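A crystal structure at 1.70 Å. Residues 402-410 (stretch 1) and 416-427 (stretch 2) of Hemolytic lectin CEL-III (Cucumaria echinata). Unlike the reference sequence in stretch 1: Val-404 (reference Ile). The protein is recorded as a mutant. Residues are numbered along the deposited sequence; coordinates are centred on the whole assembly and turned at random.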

# COMPACT_ATOMS: atom_id res chain seq x y z
N GLN A 402 -11.47 -0.59 -11.43
CA GLN A 402 -11.08 -1.36 -12.60
C GLN A 402 -10.22 -2.55 -12.20
O GLN A 402 -9.04 -2.67 -12.58
CB GLN A 402 -10.38 -0.47 -13.63
CG GLN A 402 -11.25 0.70 -14.06
CD GLN A 402 -10.50 1.70 -14.92
OE1 GLN A 402 -9.51 2.29 -14.51
NE2 GLN A 402 -11.00 1.90 -16.14
N ILE A 403 -10.85 -3.39 -11.37
CA ILE A 403 -10.24 -4.63 -10.89
C ILE A 403 -11.15 -5.74 -11.36
O ILE A 403 -12.36 -5.74 -11.05
CB ILE A 403 -10.05 -4.62 -9.36
CG1 ILE A 403 -9.03 -3.54 -8.95
CG2 ILE A 403 -9.63 -6.02 -8.84
CD1 ILE A 403 -8.93 -3.29 -7.43
N VAL A 404 -10.58 -6.67 -12.11
CA VAL A 404 -11.34 -7.70 -12.82
C VAL A 404 -10.79 -9.11 -12.58
O VAL A 404 -9.58 -9.28 -12.40
CB VAL A 404 -11.30 -7.39 -14.35
CG1 VAL A 404 -12.02 -8.46 -15.13
CG2 VAL A 404 -11.94 -6.02 -14.64
N LYS A 405 -11.68 -10.11 -12.54
CA LYS A 405 -11.26 -11.51 -12.61
C LYS A 405 -11.94 -12.14 -13.81
O LYS A 405 -13.14 -11.92 -14.04
CB LYS A 405 -11.60 -12.29 -11.34
CG LYS A 405 -10.63 -12.01 -10.19
CD LYS A 405 -10.90 -12.91 -8.99
CE LYS A 405 -9.90 -12.54 -7.86
NZ LYS A 405 -8.56 -12.98 -8.25
N CYS A 406 -11.15 -12.89 -14.57
CA CYS A 406 -11.62 -13.68 -15.70
C CYS A 406 -11.67 -15.14 -15.26
O CYS A 406 -10.65 -15.73 -14.84
CB CYS A 406 -10.63 -13.52 -16.87
SG CYS A 406 -10.50 -11.84 -17.52
N THR A 407 -12.87 -15.73 -15.29
CA THR A 407 -13.01 -17.13 -14.87
C THR A 407 -13.81 -17.94 -15.89
O THR A 407 -14.44 -17.37 -16.80
CB THR A 407 -13.67 -17.28 -13.49
OG1 THR A 407 -15.08 -17.06 -13.61
CG2 THR A 407 -13.04 -16.30 -12.46
N ARG A 408 -13.76 -19.26 -15.75
CA ARG A 408 -14.45 -20.18 -16.67
C ARG A 408 -15.92 -20.37 -16.26
O ARG A 408 -16.67 -21.09 -16.93
CB ARG A 408 -13.69 -21.52 -16.69
CG ARG A 408 -14.09 -22.50 -17.82
CD ARG A 408 -13.19 -23.74 -17.80
NE ARG A 408 -13.34 -24.47 -16.54
CZ ARG A 408 -12.61 -25.52 -16.17
NH1 ARG A 408 -11.63 -25.97 -16.95
NH2 ARG A 408 -12.85 -26.11 -15.01
N SER A 409 -16.34 -19.69 -15.20
CA SER A 409 -17.57 -20.05 -14.53
C SER A 409 -18.59 -18.90 -14.45
O SER A 409 -18.21 -17.73 -14.34
CB SER A 409 -17.22 -20.57 -13.13
OG SER A 409 -18.39 -20.87 -12.42
N ASN A 410 -19.89 -19.25 -14.50
CA ASN A 410 -20.97 -18.30 -14.20
C ASN A 410 -21.16 -18.06 -12.71
O ASN A 410 -21.97 -17.22 -12.35
CB ASN A 410 -22.33 -18.77 -14.75
CG ASN A 410 -22.22 -19.35 -16.13
OD1 ASN A 410 -22.03 -20.56 -16.29
ND2 ASN A 410 -22.35 -18.50 -17.13
N ALA A 416 -10.86 -13.28 -2.99
CA ALA A 416 -10.88 -11.84 -2.76
C ALA A 416 -10.01 -11.13 -3.80
O ALA A 416 -9.10 -11.75 -4.39
CB ALA A 416 -10.32 -11.54 -1.33
N PRO A 417 -10.23 -9.81 -4.00
CA PRO A 417 -9.31 -9.07 -4.84
C PRO A 417 -7.91 -9.13 -4.20
O PRO A 417 -7.81 -9.34 -2.99
CB PRO A 417 -9.88 -7.64 -4.82
CG PRO A 417 -10.64 -7.56 -3.53
CD PRO A 417 -11.26 -8.93 -3.40
N PHE A 418 -6.86 -8.95 -5.01
CA PHE A 418 -5.45 -9.09 -4.56
C PHE A 418 -5.13 -10.47 -4.03
O PHE A 418 -4.19 -10.64 -3.28
CB PHE A 418 -5.05 -7.98 -3.55
CG PHE A 418 -5.19 -6.58 -4.12
CD1 PHE A 418 -6.37 -5.86 -3.93
CD2 PHE A 418 -4.16 -5.99 -4.87
CE1 PHE A 418 -6.52 -4.57 -4.48
CE2 PHE A 418 -4.31 -4.70 -5.44
CZ PHE A 418 -5.49 -4.01 -5.23
N THR A 419 -5.92 -11.46 -4.43
CA THR A 419 -5.54 -12.86 -4.26
C THR A 419 -5.78 -13.53 -5.61
O THR A 419 -6.48 -12.96 -6.47
CB THR A 419 -6.30 -13.54 -3.12
OG1 THR A 419 -7.65 -13.84 -3.53
CG2 THR A 419 -6.26 -12.68 -1.80
N LYS A 420 -5.15 -14.68 -5.82
CA LYS A 420 -5.14 -15.30 -7.14
C LYS A 420 -6.09 -16.50 -7.22
O LYS A 420 -6.08 -17.36 -6.34
CB LYS A 420 -3.71 -15.74 -7.53
CG LYS A 420 -3.59 -16.22 -8.97
CD LYS A 420 -2.16 -16.59 -9.30
CE LYS A 420 -2.07 -17.04 -10.74
NZ LYS A 420 -2.08 -15.84 -11.65
N CYS A 421 -6.90 -16.57 -8.27
CA CYS A 421 -7.69 -17.79 -8.50
C CYS A 421 -6.74 -18.98 -8.75
O CYS A 421 -5.85 -18.91 -9.60
CB CYS A 421 -8.58 -17.62 -9.72
SG CYS A 421 -9.84 -16.35 -9.51
N ALA A 422 -6.94 -20.07 -8.01
CA ALA A 422 -6.05 -21.24 -8.12
C ALA A 422 -6.41 -22.18 -9.25
O ALA A 422 -5.64 -23.06 -9.57
CB ALA A 422 -6.03 -22.00 -6.82
N ASN A 423 -7.62 -22.03 -9.79
CA ASN A 423 -8.10 -22.83 -10.92
C ASN A 423 -8.98 -22.00 -11.85
O ASN A 423 -9.32 -20.84 -11.54
CB ASN A 423 -8.79 -24.13 -10.45
CG ASN A 423 -9.95 -23.88 -9.46
OD1 ASN A 423 -10.45 -22.75 -9.32
ND2 ASN A 423 -10.36 -24.93 -8.76
N GLU A 424 -9.34 -22.57 -12.99
CA GLU A 424 -10.09 -21.81 -13.99
C GLU A 424 -11.44 -21.34 -13.53
O GLU A 424 -11.85 -20.24 -13.90
CB GLU A 424 -10.24 -22.61 -15.29
CG GLU A 424 -8.91 -22.92 -15.94
CD GLU A 424 -8.34 -24.27 -15.55
OE1 GLU A 424 -7.69 -24.89 -16.43
OE2 GLU A 424 -8.53 -24.73 -14.39
N ASP A 425 -12.14 -22.16 -12.76
CA ASP A 425 -13.45 -21.78 -12.21
C ASP A 425 -13.33 -20.88 -11.00
O ASP A 425 -14.34 -20.31 -10.55
CB ASP A 425 -14.28 -23.01 -11.85
CG ASP A 425 -14.73 -23.79 -13.08
OD1 ASP A 425 -14.89 -23.21 -14.17
OD2 ASP A 425 -14.95 -25.00 -12.92
N CYS A 426 -12.11 -20.74 -10.48
CA CYS A 426 -11.81 -19.88 -9.32
C CYS A 426 -12.60 -20.30 -8.06
O CYS A 426 -13.36 -19.50 -7.50
CB CYS A 426 -12.06 -18.41 -9.64
SG CYS A 426 -11.30 -17.32 -8.42
N THR A 427 -12.44 -21.56 -7.65
CA THR A 427 -13.13 -22.08 -6.48
C THR A 427 -12.29 -22.04 -5.21
O THR A 427 -12.81 -22.21 -4.11
CB THR A 427 -13.67 -23.52 -6.70
OG1 THR A 427 -12.58 -24.44 -6.89
CG2 THR A 427 -14.59 -23.57 -7.94
O HOH W 1 -15.61 -17.85 -10.87
O HOH W 2 -16.87 -24.19 -15.70
O HOH W 3 -17.01 -21.44 -10.02

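The charged contact centres on Arg-408 and Asp-425, and its geometry is that of a two-pronged salt bridge. Arg-408 NE donates to Asp-425 OD1 at 3.1 Å with an N-H...O angle of 157°, and Arg-408 NH2 donates to Asp-425 OD2 at 3.2 Å and 173°. The carboxylate therefore meets the guanidinium at its edge, near its plane, where the N-H bonds point. Glu-424 is placed differently: its CB packs over one face of the same group, and Glu-424 OE1 lies 4.1 Å from Arg-408 NH1, well out of the guanidinium plane, so the attraction is one of charge alone.

The backbone ties the same two segments together. Arg-408 N donates to Glu-424 O at 2.8 Å and 163°, a short and nearly straight bond to a carbonyl within the type I turn from Asn-423 to Cys-426.

A second polar anchor is Lys-405, whose NZ donates to Thr-419 O at 2.7 Å. Chi2 and chi3 are both t, so the chain is extended as far as CE before chi4 turns m. Along the way Lys-405 CD passes 3.6 Å from Cys-421 SG, half of the disulfide to Cys-426 SG (2.1 Å). Thr-407 adds to the packing here, with its CG2 3.7 Å from Cys-426 CB.

Ile-403 supplies the hydrocarbon packing at the other end of the contact. Its CG2 lies 4.3 Å from Pro-417 CB, and its CD1 approaches Phe-418 CE1 obliquely at 4.0 Å; the CA-to-CB bond of Phe-418 points away, but the ring end comes nearer.

Waters extend the polar network. Water 1 links Thr-407 OG1 (2.9 Å) to Asp-425 O (2.8 Å), and water 3 links Ser-409 OG (2.8 Å) to Asp-425 O (2.9 Å); both donate to that carbonyl. Water 2 donates to Asp-425 OD1 at 2.7 Å and, weakly, to Arg-408 O at 3.3 Å.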